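Side-chain contact in trichothecene 15-O-acetyltransferase TRI3 (Fusarium sporotrichioides, PDB 3FOT), which transfers an acetyl group to the 15-hydroxyl of trichothecene intermediates such as 15-deacetylcalonectrin during biosynthesis of T-2 toxin: residues T95-W98 against A104-T107. Numbering follows the deposited sequence.
Sequences TVSW and AIIT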
ATOM      1  N   THR A  95       4.502  16.070   8.227  1.00 10.34           N
ATOM      2  CA  THR A  95       3.905  16.950   7.246  1.00 10.25           C
ATOM      3  C   THR A  95       4.870  17.093   6.065  1.00 10.80           C
ATOM      4  O   THR A  95       6.043  16.749   6.171  1.00 10.20           O
ATOM      5  CB  THR A  95       3.640  18.341   7.863  1.00 10.74           C
ATOM      6  OG1 THR A  95       4.859  18.856   8.428  1.00 10.82           O
ATOM      7  CG2 THR A  95       2.580  18.244   8.958  1.00 10.46           C
ATOM      8  N   VAL A  96       4.373  17.633   4.963  1.00 11.89           N
ATOM      9  CA  VAL A  96       5.164  17.718   3.762  1.00 12.41           C
ATOM     10  C   VAL A  96       5.297  19.159   3.317  1.00 12.58           C
ATOM     11  O   VAL A  96       4.351  19.955   3.442  1.00 12.36           O
ATOM     12  CB  VAL A  96       4.546  16.886   2.614  1.00 13.06           C
ATOM     13  CG1 VAL A  96       3.173  17.398   2.206  1.00 13.68           C
ATOM     14  CG2 VAL A  96       5.481  16.888   1.392  1.00 12.81           C
ATOM     15  N   SER A  97       6.470  19.479   2.785  1.00 12.37           N
ATOM     16  CA  SER A  97       6.694  20.760   2.111  1.00 12.43           C
ATOM     17  C   SER A  97       7.614  20.553   0.929  1.00 12.31           C
ATOM     18  O   SER A  97       8.225  19.483   0.769  1.00 11.91           O
ATOM     19  CB  SER A  97       7.327  21.793   3.058  1.00 11.23           C
ATOM     20  OG  SER A  97       8.590  21.399   3.550  1.00 13.13           O
ATOM     21  N   TRP A  98       7.734  21.593   0.110  1.00 12.17           N
ATOM     22  CA  TRP A  98       8.599  21.497  -1.030  1.00 13.66           C
ATOM     23  C   TRP A  98       9.400  22.772  -1.178  1.00 14.61           C
ATOM     24  O   TRP A  98       8.933  23.868  -0.812  1.00 14.49           O
ATOM     25  CB  TRP A  98       7.807  21.310  -2.320  1.00 13.89           C
ATOM     26  CG  TRP A  98       7.079  20.016  -2.409  1.00 14.67           C
ATOM     27  CD1 TRP A  98       7.555  18.842  -2.922  1.00 16.05           C
ATOM     28  CD2 TRP A  98       5.752  19.747  -1.935  1.00 14.75           C
ATOM     29  NE1 TRP A  98       6.581  17.858  -2.833  1.00 13.16           N
ATOM     30  CE2 TRP A  98       5.474  18.383  -2.224  1.00 14.28           C
ATOM     31  CE3 TRP A  98       4.757  20.530  -1.320  1.00 16.23           C
ATOM     32  CZ2 TRP A  98       4.246  17.783  -1.915  1.00 14.25           C
ATOM     33  CZ3 TRP A  98       3.527  19.926  -1.005  1.00 15.86           C
ATOM     34  CH2 TRP A  98       3.296  18.559  -1.294  1.00 14.46           C
ATOM     35  N   ALA A 104      10.361  15.826  -2.105  1.00 13.00           N
ATOM     36  CA  ALA A 104       9.632  16.450  -1.007  1.00 11.83           C
ATOM     37  C   ALA A 104      10.468  16.524   0.261  1.00 11.69           C
ATOM     38  O   ALA A 104      11.436  15.776   0.438  1.00 11.33           O
ATOM     39  CB  ALA A 104       8.383  15.638  -0.712  1.00 11.69           C
ATOM     40  N   ILE A 105      10.056  17.404   1.174  1.00 10.81           N
ATOM     41  CA  ILE A 105      10.701  17.492   2.478  1.00 11.61           C
ATOM     42  C   ILE A 105       9.714  17.002   3.533  1.00 10.21           C
ATOM     43  O   ILE A 105       8.569  17.400   3.539  1.00 10.08           O
ATOM     44  CB  ILE A 105      11.139  18.941   2.796  1.00 11.93           C
ATOM     45  CG1 ILE A 105      12.112  19.454   1.725  1.00 12.55           C
ATOM     46  CG2 ILE A 105      11.732  19.039   4.220  1.00 12.58           C
ATOM     47  CD1 ILE A 105      12.233  21.009   1.725  1.00 13.18           C
ATOM     48  N   ILE A 106      10.164  16.098   4.384  1.00  9.75           N
ATOM     49  CA  ILE A 106       9.301  15.543   5.427  1.00 10.68           C
ATOM     50  C   ILE A 106       9.670  16.171   6.762  1.00 10.67           C
ATOM     51  O   ILE A 106      10.834  16.120   7.188  1.00 10.91           O
ATOM     52  CB  ILE A 106       9.460  13.998   5.544  1.00  9.90           C
ATOM     53  CG1 ILE A 106       8.937  13.330   4.260  1.00 10.20           C
ATOM     54  CG2 ILE A 106       8.766  13.456   6.822  1.00  9.71           C
ATOM     55  CD1 ILE A 106       9.254  11.842   4.102  1.00 11.20           C
ATOM     56  N   THR A 107       8.676  16.736   7.436  1.00 11.59           N
ATOM     57  CA  THR A 107       8.947  17.397   8.719  1.00 12.44           C
ATOM     58  C   THR A 107       8.160  16.714   9.843  1.00 12.30           C
ATOM     59  O   THR A 107       7.014  16.311   9.630  1.00 11.89           O
ATOM     60  CB  THR A 107       8.586  18.888   8.626  1.00 13.31           C
ATOM     61  OG1 THR A 107       9.461  19.525   7.682  1.00 13.98           O
ATOM     62  CG2 THR A 107       8.725  19.580   9.978  1.00 14.45           C
TER
HETATM   63  O   HOH W   1       8.104  19.508   5.381  1.00 14.54           O
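An antiparallel beta hairpin joins Thr95–Trp98 to Ala104–Thr107. Two reciprocal backbone pairs fix its register: Thr95 N to Thr107 O and Thr107 N to Thr95 O, then Ser97 N to Ile105 O and Ile105 N to Ser97 O, with N-H...O angles of 162° to 173°. Val96 and Ile106 form the non-hydrogen-bonded pair between them.

On the face carrying Thr95, Ser97, Ile105 and Thr107, one water ties the strands together. It is hydrogen-bonded to Ser97 OG and Thr107 OG1, each at 2.7 Å, and donates to Ile105 O at 2.8 Å, so this carbonyl accepts from both Ser97 N and the water. With chi1 at 61°, Ser97 OG sits between its own N and carbonyl carbon, reaching the water and lying 3.6 Å from Ile105 CB.

Toward the turn, Ala104 CB touches Val96 CG2 (3.8 Å) and comes within 3.6 Å of Trp98 NE1, oblique to the indole ring, while Val96 CG2 rests over one indole face, 3.6 Å from the ring plane and nearer the rim than the centre. Trp98 NE1 hydrogen-bonds to Gly41 O.

Strand 95-97 is an edge strand of a four-stranded antiparallel sheet; strand 105-109 lies between it and strand 28-32, and helix 43-46 packs against Val96 and Trp98.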